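Local coordinates for lipoprotein (Bacteroides vulgatus, PDB 3U6G) that is of unknown function but adopts an immunoglobulin-like fold and, as a PLAT/LH2- and C2-like lipoprotein, may bind calcium, at residues 8-14 with 91-97; 30-34 with 68-72; 38-43 with 62-66. All coordinates share one frame; numbering follows the deposited sequence.

Contact 1 (8-14 with 91-97); sequences GIHKIVI and TVIGYID
The imidazole of His-10 is overlapped on one face by Ile-96, whose CG1 lies 3.8 Å from the ring centroid in a CH-pi contact, offset toward the rim. The two side chains run alongside each other in the same direction, and CD1 of Ile-96 comes up to CE1 of the ring at 3.4 Å. Both ring nitrogens have partners beyond the pair: ND1 is hydrogen-bonded to the hydroxyl of Thr-123 and NE2 to the carbonyl of Gln-6, which together fix the turn of the imidazole. On the opposite face of the sheet Tyr-95 leans across toward segment 8-14. Its chi1 of -47° sets CG beside the backbone N and leans the ring over Lys-11, whose CE lies over one ring face, while CE1 of the tyrosine approaches CG2 of Val-13 at 3.6 Å. The carbonyl oxygen of Lys-11 lies at the ring edge, in plane, 3.5 Å from Tyr-95 CD1. The ammonium of Lys-11 is too far from the ring for more than a weak cation-pi attraction. Between these layers run antiparallel backbone bonds, alternating with close CA-H...O contacts; Lys-11 and Val-13 pair with Tyr-95 and Ile-93 respectively, in both directions. Beyond the regular pairing, Ile-9 N donates to Asp-97 OD1 at 2.9 Å, meeting the oxygen from above the carboxylate plane, and Asp-97 N returns a bond to Ile-9 O at 2.8 Å. Ile-12, through CG2, touches Val-92 CG1 at 3.7 Å, on the same face as His-10. Strand 10-18 thus lies between strands 87-96 and 60-65, strand 99-109 continues the sheet beyond 87-96, and His-10, Ile-12 and Ile-14 pack inward against Met-72 and Cys-74 of strand 71-80.

Contact 2 (30-34 with 68-72); sequences GGADK and NAFFM
Phe-70 folds its ring back over segment 30-34, and the carbonyl oxygen of Ala-32 stands 3.8 Å above the ring plane, over its centre. The first torsion places CG between the backbone N and the carbonyl carbon (chi1 59°), which lets ring and main chain meet the same residue: Phe-70 N also donates to Ala-32 O at 2.9 Å, nearly along the C=O axis. At the far end of the ring CZ reaches the methyl of Ala-32 at 3.9 Å, and CE2 approaches Asp-33 C at 3.4 Å. Replacing Phe-70 by an alanine removes the ring and would probably leave the methyl of Ala-32 and the backbone of Asp-33 without their aromatic cover. These segments form one end of the antiparallel pairing between strands 24-33 and 71-80 of the immunoglobulin-like fold, and Ser-77 of the second subunit packs on both Ala-32 and Phe-70. Gly-31 brings its CA to only 3.1 Å from Phe-71 O. The same carbonyl accepts a bond from Ala-32 N, well tilted from its plane. Met-72, present as selenomethionine, sets CG anti to the backbone N (chi1 -162°) and extends beyond it, with CG 3.5 Å from Gly-30 O. Toward the solvent side, Asp-33 turns OD1 to Gly-35 N, while a water donates to its OD2 at 2.7 Å and accepts from Asn-68 ND2.

Contact 3 (38-43 with 62-66); sequences AKLYND and SCCTN
Tyr-41 and Cys-64 form the hydrogen-bonded antiparallel pair that joins strand 36-41 to strand 60-65 in the antiparallel sheet of this immunoglobulin-like fold. Tyr-41 N reaches Cys-64 O at 2.8 Å in a bent bond (138° at the hydrogen), and Cys-64 N returns a straighter one to Tyr-41 O. From there the tyrosine side chain runs along the strand. Its CB meets Cys-64 SG at 4.0 Å; CD1 then passes the Cys-64 carbonyl oxygen, which lies in the ring plane at its edge. Further out, CE1 comes within 3.7 Å of Asn-66 N, and OH is bonded to a water, which in turn accepts a hydrogen bond from Asn-66 ND2. A chi1 of -58° keeps CG on the side of the backbone N, carrying the ring toward Asn-66, whose amide plane is turned 41° from it. The other amide atom, OD1, accepts from Asn-68 N, giving that side chain two polar holds. On the opposite face, Leu-40 CB touches Cys-63 SG at 3.9 Å, and both side chains pack on Met-72, as well as on Ile-48 and Tyr-52. Past the paired residues, a water bridges Asp-43 N and Ser-62 O. At the other end, the Thr-65 hydroxyl accepts from His-10 N and donates to the carbonyl oxygen of its own neighbour, OG1 to Asn-66 O being 2.7 Å.

How the contacts relate
All three contacts belong to one antiparallel sheet and meet side by side. Contacts 1 and 3, with centres about 10 Å apart, share the boundary between strands 10-18 and 60-65, where Ile-12 N probably bonds to Cys-63 O at 2.9 Å. Contacts 2 and 3, also about 10 Å apart between centres, are joined by a probable bond from Ala-38 N to Gly-31 O at 2.9 Å. Contact 2 lies about 12 Å from contact 1, centre to centre, and Ala-69 O probably accepts from Gly-8 N. Met-72 connects all three, touching His-10, Ile-12, Leu-40, Cys-63 and Thr-65.

Contact 1 (8-14 with 91-97)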
ATOM      1  N   GLY A   8     -10.017  15.372   4.404  1.00 17.29           N
ATOM      2  CA  GLY A   8     -10.327  15.333   5.820  1.00 16.48           C
ATOM      3  C   GLY A   8      -9.347  14.450   6.546  1.00 13.98           C
ATOM      4  O   GLY A   8      -8.293  14.125   6.008  1.00 15.67           O
ATOM      5  N   ILE A   9      -9.683  14.071   7.773  1.00 15.20           N
ATOM      6  CA  ILE A   9      -8.851  13.136   8.518  0.50 16.01           C
ATOM      7  C   ILE A   9      -9.235  11.718   8.092  1.00 15.24           C
ATOM      8  O   ILE A   9     -10.340  11.250   8.355  1.00 16.01           O
ATOM      9  CB  ILE A   9      -8.958  13.324  10.047  0.50 15.90           C
ATOM     10  CG1 ILE A   9      -8.427  14.704  10.461  0.50 15.02           C
ATOM     11  CG2 ILE A   9      -8.168  12.234  10.771  0.50 16.88           C
ATOM     12  CD1 ILE A   9      -8.611  15.013  11.949  0.50 17.49           C
ATOM     13  N   HIS A  10      -8.317  11.074   7.376  1.00 13.86           N
ATOM     14  CA  HIS A  10      -8.490   9.683   6.976  1.00 14.15           C
ATOM     15  C   HIS A  10      -7.899   8.804   8.061  1.00 14.20           C
ATOM     16  O   HIS A  10      -6.879   9.152   8.686  1.00 15.43           O
ATOM     17  CB  HIS A  10      -7.811   9.412   5.630  1.00 14.25           C
ATOM     18  CG  HIS A  10      -8.453  10.136   4.502  1.00 14.04           C
ATOM     19  ND1 HIS A  10      -9.002   9.493   3.414  1.00 14.28           N
ATOM     20  CD2 HIS A  10      -8.715  11.453   4.335  1.00 15.50           C
ATOM     21  CE1 HIS A  10      -9.569  10.383   2.624  1.00 15.22           C
ATOM     22  NE2 HIS A  10      -9.410  11.580   3.162  1.00 15.47           N
ATOM     23  N   LYS A  11      -8.536   7.658   8.284  1.00 13.97           N
ATOM     24  CA  LYS A  11      -8.088   6.755   9.326  1.00 14.31           C
ATOM     25  C   LYS A  11      -8.296   5.313   8.919  1.00 13.71           C
ATOM     26  O   LYS A  11      -9.291   4.995   8.272  1.00 14.10           O
ATOM     27  CB  LYS A  11      -8.869   7.046  10.619  1.00 16.76           C
ATOM     28  CG  LYS A  11      -8.473   6.178  11.804  1.00 16.52           C
ATOM     29  CD  LYS A  11      -8.885   6.772  13.140  1.00 24.42           C
ATOM     30  CE  LYS A  11     -10.362   6.804  13.313  1.00 25.69           C
ATOM     31  NZ  LYS A  11     -10.703   7.211  14.724  1.00 26.07           N
ATOM     32  N   ILE A  12      -7.377   4.454   9.362  1.00 13.70           N
ATOM     33  CA  ILE A  12      -7.519   3.014   9.267  1.00 13.93           C
ATOM     34  C   ILE A  12      -7.392   2.411  10.653  1.00 14.64           C
ATOM     35  O   ILE A  12      -6.476   2.720  11.389  1.00 15.84           O
ATOM     36  CB  ILE A  12      -6.408   2.408   8.367  1.00 16.16           C
ATOM     37  CG1 ILE A  12      -6.595   2.857   6.918  1.00 20.01           C
ATOM     38  CG2 ILE A  12      -6.351   0.875   8.483  1.00 19.40           C
ATOM     39  CD1 ILE A  12      -7.681   2.157   6.155  1.00 23.21           C
ATOM     40  N   VAL A  13      -8.336   1.546  10.988  1.00 14.75           N
ATOM     41  CA  VAL A  13      -8.276   0.760  12.204  1.00 15.03           C
ATOM     42  C   VAL A  13      -8.186  -0.705  11.821  1.00 15.86           C
ATOM     43  O   VAL A  13      -8.927  -1.164  10.962  1.00 17.11           O
ATOM     44  CB  VAL A  13      -9.534   0.970  13.071  1.00 17.31           C
ATOM     45  CG1 VAL A  13      -9.549  -0.055  14.237  1.00 22.19           C
ATOM     46  CG2 VAL A  13      -9.569   2.383  13.601  1.00 16.72           C
ATOM     47  N   ILE A  14      -7.262  -1.431  12.455  1.00 17.03           N
ATOM     48  CA  ILE A  14      -7.129  -2.871  12.234  1.00 17.20           C
ATOM     49  C   ILE A  14      -7.322  -3.607  13.549  1.00 17.79           C
ATOM     50  O   ILE A  14      -6.737  -3.235  14.571  1.00 20.84           O
ATOM     51  CB  ILE A  14      -5.743  -3.237  11.644  1.00 20.24           C
ATOM     52  CG1 ILE A  14      -5.508  -2.456  10.347  1.00 22.73           C
ATOM     53  CG2 ILE A  14      -5.656  -4.729  11.406  1.00 22.24           C
ATOM     54  CD1 ILE A  14      -4.099  -2.504   9.828  1.00 28.76           C
ATOM     55  N   THR A  91     -10.324  -7.533  10.860  1.00 20.25           N
ATOM     56  CA  THR A  91     -11.203  -6.452  10.431  1.00 18.24           C
ATOM     57  C   THR A  91     -10.365  -5.202  10.164  1.00 16.91           C
ATOM     58  O   THR A  91      -9.535  -4.820  10.987  1.00 19.76           O
ATOM     59  CB  THR A  91     -12.243  -6.114  11.492  1.00 20.68           C
ATOM     60  OG1 THR A  91     -13.025  -7.274  11.792  1.00 23.98           O
ATOM     61  CG2 THR A  91     -13.160  -4.986  11.013  1.00 21.68           C
ATOM     62  N   VAL A  92     -10.559  -4.596   9.000  1.00 18.67           N
ATOM     63  CA  VAL A  92      -9.900  -3.335   8.668  1.00 18.37           C
ATOM     64  C   VAL A  92     -10.975  -2.334   8.262  1.00 16.71           C
ATOM     65  O   VAL A  92     -11.763  -2.605   7.355  1.00 18.93           O
ATOM     66  CB  VAL A  92      -8.888  -3.496   7.525  1.00 20.59           C
ATOM     67  CG1 VAL A  92      -8.153  -2.177   7.298  1.00 19.91           C
ATOM     68  CG2 VAL A  92      -7.898  -4.618   7.828  1.00 20.66           C
ATOM     69  N   ILE A  93     -11.031  -1.196   8.952  1.00 14.88           N
ATOM     70  CA  ILE A  93     -12.071  -0.209   8.730  1.00 14.78           C
ATOM     71  C   ILE A  93     -11.400   1.083   8.300  1.00 14.60           C
ATOM     72  O   ILE A  93     -10.421   1.522   8.899  1.00 14.89           O
ATOM     73  CB  ILE A  93     -12.933   0.054   9.987  1.00 15.09           C
ATOM     74  CG1 ILE A  93     -13.456  -1.247  10.592  1.00 17.71           C
ATOM     75  CG2 ILE A  93     -14.096   1.015   9.639  1.00 17.51           C
ATOM     76  CD1 ILE A  93     -14.075  -1.085  11.987  1.00 18.02           C
ATOM     77  N   GLY A  94     -11.929   1.676   7.241  1.00 15.06           N
ATOM     78  CA  GLY A  94     -11.464   2.962   6.742  1.00 14.38           C
ATOM     79  C   GLY A  94     -12.494   4.044   7.020  1.00 12.88           C
ATOM     80  O   GLY A  94     -13.689   3.840   6.789  1.00 15.36           O
ATOM     81  N   TYR A  95     -12.016   5.189   7.505  1.00 13.31           N
ATOM     82  CA  TYR A  95     -12.861   6.320   7.877  1.00 13.27           C
ATOM     83  C   TYR A  95     -12.372   7.607   7.245  1.00 13.17           C
ATOM     84  O   TYR A  95     -11.178   7.777   6.988  1.00 14.16           O
ATOM     85  CB  TYR A  95     -12.854   6.569   9.388  1.00 13.79           C
ATOM     86  CG  TYR A  95     -13.040   5.378  10.283  1.00 14.32           C
ATOM     87  CD1 TYR A  95     -11.990   4.514  10.523  1.00 13.90           C
ATOM     88  CD2 TYR A  95     -14.259   5.145  10.934  1.00 14.41           C
ATOM     89  CE1 TYR A  95     -12.132   3.438  11.357  1.00 14.79           C
ATOM     90  CE2 TYR A  95     -14.403   4.057  11.787  1.00 15.64           C
ATOM     91  CZ  TYR A  95     -13.332   3.200  11.984  1.00 14.63           C
ATOM     92  OH  TYR A  95     -13.410   2.101  12.821  1.00 17.04           O
ATOM     93  N   ILE A  96     -13.300   8.534   7.044  1.00 13.31           N
ATOM     94  CA  ILE A  96     -12.976   9.925   6.818  1.00 14.31           C
ATOM     95  C   ILE A  96     -13.793  10.758   7.805  1.00 15.05           C
ATOM     96  O   ILE A  96     -15.032  10.670   7.836  1.00 16.47           O
ATOM     97  CB  ILE A  96     -13.290  10.387   5.368  1.00 15.78           C
ATOM     98  CG1 ILE A  96     -12.595   9.484   4.348  1.00 16.15           C
ATOM     99  CG2 ILE A  96     -12.867  11.855   5.146  1.00 17.46           C
ATOM    100  CD1 ILE A  96     -12.919   9.833   2.916  1.00 17.06           C
ATOM    101  N   ASP A  97     -13.106  11.544   8.629  1.00 15.44           N
ATOM    102  CA  ASP A  97     -13.761  12.362   9.666  1.00 16.93           C
ATOM    103  C   ASP A  97     -14.769  11.537  10.474  1.00 16.81           C
ATOM    104  O   ASP A  97     -15.902  11.965  10.698  1.00 18.55           O
ATOM    105  CB  ASP A  97     -14.451  13.572   9.045  1.00 17.94           C
ATOM    106  CG  ASP A  97     -13.477  14.527   8.383  1.00 19.10           C
ATOM    107  OD1 ASP A  97     -12.317  14.644   8.841  1.00 19.98           O
ATOM    108  OD2 ASP A  97     -13.894  15.176   7.407  1.00 25.19           O
TER

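Contact 2 (30-34 with 68-72)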
ATOM      1  N   GLY A  30      -0.340   4.078   3.742  1.00 13.96           N
ATOM      2  CA  GLY A  30       0.067   5.358   3.229  1.00 15.36           C
ATOM      3  C   GLY A  30      -1.131   6.145   2.771  1.00 14.11           C
ATOM      4  O   GLY A  30      -2.237   5.635   2.674  1.00 16.52           O
ATOM      5  N   GLY A  31      -0.914   7.404   2.457  1.00 14.62           N
ATOM      6  CA  GLY A  31      -1.970   8.228   1.887  1.00 14.36           C
ATOM      7  C   GLY A  31      -1.377   9.334   1.054  1.00 13.63           C
ATOM      8  O   GLY A  31      -0.157   9.382   0.837  1.00 14.99           O
ATOM      9  N   ALA A  32      -2.244  10.235   0.609  1.00 13.15           N
ATOM     10  CA  ALA A  32      -1.821  11.353  -0.197  1.00 13.46           C
ATOM     11  C   ALA A  32      -2.592  12.602   0.132  1.00 13.54           C
ATOM     12  O   ALA A  32      -3.779  12.545   0.443  1.00 14.10           O
ATOM     13  CB  ALA A  32      -2.024  11.030  -1.680  1.00 16.06           C
ATOM     14  N   ASP A  33      -1.890  13.720   0.048  1.00 14.71           N
ATOM     15  CA  ASP A  33      -2.511  15.028  -0.024  1.00 15.85           C
ATOM     16  C   ASP A  33      -2.043  15.713  -1.320  1.00 17.45           C
ATOM     17  O   ASP A  33      -1.318  15.113  -2.128  1.00 16.25           O
ATOM     18  CB  ASP A  33      -2.285  15.837   1.268  1.00 16.30           C
ATOM     19  CG  ASP A  33      -0.831  16.165   1.544  1.00 18.46           C
ATOM     20  OD1 ASP A  33      -0.077  16.503   0.601  1.00 17.81           O
ATOM     21  OD2 ASP A  33      -0.418  16.106   2.729  1.00 19.01           O
ATOM     22  N   LYS A  34      -2.490  16.947  -1.543  1.00 17.58           N
ATOM     23  CA  LYS A  34      -2.233  17.604  -2.821  0.50 18.70           C
ATOM     24  C   LYS A  34      -0.742  17.903  -3.063  1.00 19.79           C
ATOM     25  O   LYS A  34      -0.348  18.188  -4.196  1.00 21.50           O
ATOM     26  CB  LYS A  34      -3.072  18.884  -2.958  0.50 20.44           C
ATOM     27  CG  LYS A  34      -4.558  18.657  -3.271  0.50 24.01           C
ATOM     28  CD  LYS A  34      -4.788  18.266  -4.736  0.50 29.54           C
ATOM     29  CE  LYS A  34      -6.233  18.439  -5.173  0.50 30.65           C
ATOM     30  NZ  LYS A  34      -7.218  17.972  -4.166  0.50 31.25           N
ATOM     31  N   ASN A  68      -5.568  17.252   5.666  1.00 16.67           N
ATOM     32  CA  ASN A  68      -5.356  17.607   4.265  1.00 17.51           C
ATOM     33  C   ASN A  68      -5.398  16.411   3.324  1.00 16.03           C
ATOM     34  O   ASN A  68      -5.378  16.590   2.113  1.00 16.42           O
ATOM     35  CB  ASN A  68      -4.013  18.310   4.086  1.00 17.28           C
ATOM     36  CG  ASN A  68      -3.892  19.564   4.919  1.00 18.55           C
ATOM     37  OD1 ASN A  68      -4.876  20.287   5.122  1.00 19.69           O
ATOM     38  ND2 ASN A  68      -2.687  19.812   5.442  1.00 20.48           N
ATOM     39  N   ALA A  69      -5.447  15.206   3.870  1.00 15.44           N
ATOM     40  CA  ALA A  69      -5.388  14.015   3.036  1.00 14.87           C
ATOM     41  C   ALA A  69      -6.667  13.832   2.253  1.00 14.55           C
ATOM     42  O   ALA A  69      -7.744  14.217   2.722  1.00 15.24           O
ATOM     43  CB  ALA A  69      -5.099  12.784   3.884  1.00 14.93           C
ATOM     44  N   PHE A  70      -6.550  13.261   1.047  1.00 13.52           N
ATOM     45  CA  PHE A  70      -7.741  12.921   0.261  1.00 14.29           C
ATOM     46  C   PHE A  70      -7.844  11.435  -0.019  1.00 14.19           C
ATOM     47  O   PHE A  70      -8.804  11.001  -0.633  1.00 16.08           O
ATOM     48  CB  PHE A  70      -7.849  13.744  -1.028  1.00 16.10           C
ATOM     49  CG  PHE A  70      -6.681  13.591  -1.958  1.00 16.68           C
ATOM     50  CD1 PHE A  70      -6.504  12.412  -2.665  1.00 19.84           C
ATOM     51  CD2 PHE A  70      -5.753  14.608  -2.123  1.00 20.21           C
ATOM     52  CE1 PHE A  70      -5.441  12.252  -3.538  1.00 20.60           C
ATOM     53  CE2 PHE A  70      -4.694  14.448  -3.005  1.00 20.87           C
ATOM     54  CZ  PHE A  70      -4.521  13.260  -3.679  1.00 18.81           C
ATOM     55  N   PHE A  71      -6.891  10.649   0.482  1.00 14.11           N
ATOM     56  CA  PHE A  71      -6.805   9.230   0.223  1.00 15.79           C
ATOM     57  C   PHE A  71      -5.886   8.576   1.237  1.00 14.55           C
ATOM     58  O   PHE A  71      -4.873   9.154   1.614  1.00 14.64           O
ATOM     59  CB  PHE A  71      -6.227   9.023  -1.168  1.00 18.15           C
ATOM     60  CG  PHE A  71      -6.117   7.585  -1.602  1.00 18.38           C
ATOM     61  CD1 PHE A  71      -7.246   6.801  -1.781  1.00 18.92           C
ATOM     62  CD2 PHE A  71      -4.877   7.038  -1.892  1.00 22.75           C
ATOM     63  CE1 PHE A  71      -7.150   5.476  -2.204  1.00 22.17           C
ATOM     64  CE2 PHE A  71      -4.764   5.705  -2.329  1.00 24.45           C
ATOM     65  CZ  PHE A  71      -5.912   4.930  -2.494  1.00 22.42           C
HETATM   66  N   MSE A  72      -6.245   7.361   1.658  1.00 13.96           N
HETATM   67  CA  MSE A  72      -5.431   6.548   2.539  1.00 13.07           C
HETATM   68  C   MSE A  72      -5.688   5.089   2.179  1.00 13.17           C
HETATM   69  O   MSE A  72      -6.802   4.727   1.825  1.00 16.18           O
HETATM   70  CB  MSE A  72      -5.746   6.820   4.024  1.00 16.86           C
HETATM   71  CG  MSE A  72      -4.663   6.345   5.127  1.00 22.03           C
HETATM   72 SE   MSE A  72      -5.400   6.566   6.786  0.75 19.63          SE
HETATM   73  CE  MSE A  72      -3.739   6.489   7.750  1.00 25.68           C
TER
HETATM   74  O   HOH W   1      -0.429  18.164   4.526  1.00 22.02           O
HETATM   75  O   HOH W   2      -4.679  18.188   0.048  1.00 26.05           O

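Contact 3 (38-43 with 62-66)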
ATOM      1  N   ALA A  38       0.953  11.525   2.443  1.00 14.59           N
ATOM      2  CA  ALA A  38       0.303  12.048   3.640  1.00 15.54           C
ATOM      3  C   ALA A  38       1.126  11.802   4.896  1.00 14.85           C
ATOM      4  O   ALA A  38       1.733  10.747   5.068  1.00 14.69           O
ATOM      5  CB  ALA A  38      -1.070  11.407   3.812  1.00 16.93           C
ATOM      6  N   LYS A  39       1.126  12.787   5.783  1.00 16.76           N
ATOM      7  CA  LYS A  39       1.695  12.583   7.109  0.50 15.69           C
ATOM      8  C   LYS A  39       0.775  11.645   7.888  1.00 14.61           C
ATOM      9  O   LYS A  39      -0.467  11.709   7.777  1.00 16.56           O
ATOM     10  CB  LYS A  39       1.903  13.911   7.834  0.50 17.37           C
ATOM     11  CG  LYS A  39       3.117  14.676   7.315  0.50 18.66           C
ATOM     12  CD  LYS A  39       3.163  16.077   7.852  0.50 22.13           C
ATOM     13  CE  LYS A  39       4.417  16.800   7.390  0.50 25.29           C
ATOM     14  NZ  LYS A  39       5.686  16.143   7.871  0.50 24.95           N
ATOM     15  N   LEU A  40       1.397  10.753   8.660  1.00 14.16           N
ATOM     16  CA  LEU A  40       0.690   9.704   9.372  1.00 13.52           C
ATOM     17  C   LEU A  40       0.951   9.809  10.881  1.00 14.33           C
ATOM     18  O   LEU A  40       2.045  10.164  11.300  1.00 14.45           O
ATOM     19  CB  LEU A  40       1.161   8.323   8.881  1.00 13.91           C
ATOM     20  CG  LEU A  40       1.039   8.063   7.376  1.00 13.33           C
ATOM     21  CD1 LEU A  40       1.735   6.740   7.006  1.00 15.94           C
ATOM     22  CD2 LEU A  40      -0.399   8.095   6.887  1.00 15.26           C
ATOM     23  N   TYR A  41      -0.043   9.403  11.659  1.00 13.69           N
ATOM     24  CA  TYR A  41      -0.056   9.528  13.105  1.00 16.17           C
ATOM     25  C   TYR A  41      -0.604   8.228  13.690  1.00 15.54           C
ATOM     26  O   TYR A  41      -1.491   7.611  13.107  1.00 16.37           O
ATOM     27  CB  TYR A  41      -0.942  10.706  13.532  1.00 16.34           C
ATOM     28  CG  TYR A  41      -0.497  12.024  12.932  1.00 14.24           C
ATOM     29  CD1 TYR A  41      -0.884  12.383  11.660  1.00 15.62           C
ATOM     30  CD2 TYR A  41       0.323  12.898  13.626  1.00 15.35           C
ATOM     31  CE1 TYR A  41      -0.479  13.573  11.087  1.00 15.79           C
ATOM     32  CE2 TYR A  41       0.748  14.102  13.060  1.00 15.52           C
ATOM     33  CZ  TYR A  41       0.333  14.425  11.783  1.00 15.81           C
ATOM     34  OH  TYR A  41       0.720  15.586  11.191  1.00 19.17           O
ATOM     35  N   ASN A  42      -0.081   7.834  14.849  1.00 16.32           N
ATOM     36  CA  ASN A  42      -0.537   6.627  15.535  1.00 17.65           C
ATOM     37  C   ASN A  42      -1.775   6.862  16.406  1.00 21.18           C
ATOM     38  O   ASN A  42      -2.363   7.937  16.381  1.00 18.58           O
ATOM     39  CB  ASN A  42       0.632   5.998  16.320  1.00 20.66           C
ATOM     40  CG  ASN A  42       1.036   6.793  17.550  1.00 19.99           C
ATOM     41  OD1 ASN A  42       0.329   7.695  18.000  1.00 18.91           O
ATOM     42  ND2 ASN A  42       2.187   6.434  18.119  1.00 25.11           N
ATOM     43  N   ASP A  43      -2.177   5.844  17.168  1.00 21.07           N
ATOM     44  CA  ASP A  43      -3.406   5.917  17.964  1.00 24.48           C
ATOM     45  C   ASP A  43      -3.384   6.979  19.073  1.00 23.76           C
ATOM     46  O   ASP A  43      -4.447   7.396  19.550  1.00 26.95           O
ATOM     47  CB  ASP A  43      -3.770   4.537  18.550  1.00 25.11           C
ATOM     48  CG  ASP A  43      -2.713   4.005  19.523  1.00 35.92           C
ATOM     49  OD1 ASP A  43      -1.523   3.939  19.141  1.00 40.48           O
ATOM     50  OD2 ASP A  43      -3.080   3.630  20.656  1.00 48.59           O
ATOM     51  N   SER A  62      -4.364   1.630  15.056  1.00 20.48           N
ATOM     52  CA  SER A  62      -4.936   2.597  14.157  1.00 21.10           C
ATOM     53  C   SER A  62      -3.885   3.581  13.685  1.00 19.72           C
ATOM     54  O   SER A  62      -2.861   3.804  14.350  1.00 23.71           O
ATOM     55  CB  SER A  62      -6.102   3.328  14.812  1.00 26.85           C
ATOM     56  OG  SER A  62      -5.686   3.918  16.011  1.00 34.14           O
ATOM     57  N   CYS A  63      -4.188   4.191  12.551  1.00 18.44           N
ATOM     58  CA  CYS A  63      -3.311   5.142  11.899  1.00 17.98           C
ATOM     59  C   CYS A  63      -4.204   6.189  11.234  1.00 16.38           C
ATOM     60  O   CYS A  63      -5.202   5.840  10.625  1.00 19.24           O
ATOM     61  CB  CYS A  63      -2.430   4.407  10.846  1.00 17.78           C
ATOM     62  SG  CYS A  63      -1.211   5.486  10.047  1.00 23.26           S
ATOM     63  N   CYS A  64      -3.871   7.471  11.352  1.00 15.14           N
ATOM     64  CA  CYS A  64      -4.640   8.508  10.685  1.00 15.24           C
ATOM     65  C   CYS A  64      -3.739   9.549  10.076  1.00 14.83           C
ATOM     66  O   CYS A  64      -2.528   9.580  10.343  1.00 15.86           O
ATOM     67  CB  CYS A  64      -5.636   9.178  11.649  1.00 15.99           C
ATOM     68  SG  CYS A  64      -4.855  10.170  12.941  1.00 19.77           S
ATOM     69  N   THR A  65      -4.353  10.390   9.258  1.00 13.69           N
ATOM     70  CA  THR A  65      -3.665  11.460   8.571  1.00 13.87           C
ATOM     71  C   THR A  65      -3.952  12.794   9.267  1.00 13.92           C
ATOM     72  O   THR A  65      -4.717  12.853  10.232  1.00 15.43           O
ATOM     73  CB  THR A  65      -4.145  11.557   7.104  1.00 15.05           C
ATOM     74  OG1 THR A  65      -5.515  11.977   7.075  1.00 13.94           O
ATOM     75  CG2 THR A  65      -3.978  10.222   6.360  1.00 16.83           C
ATOM     76  N   ASN A  66      -3.331  13.860   8.771  1.00 14.54           N
ATOM     77  CA  ASN A  66      -3.804  15.194   9.059  1.00 14.80           C
ATOM     78  C   ASN A  66      -5.039  15.476   8.209  1.00 15.74           C
ATOM     79  O   ASN A  66      -5.485  14.626   7.419  1.00 16.64           O
ATOM     80  CB  ASN A  66      -2.699  16.254   8.890  1.00 16.00           C
ATOM     81  CG  ASN A  66      -2.307  16.519   7.431  1.00 16.84           C
ATOM     82  OD1 ASN A  66      -3.081  16.269   6.503  1.00 17.95           O
ATOM     83  ND2 ASN A  66      -1.088  17.060   7.235  1.00 18.72           N
TER
HETATM   84  O   HOH W   3       0.589  17.823   9.442  1.00 21.74           O
HETATM   85  O   HOH W   4      -1.327   3.003  16.629  1.00 35.20           O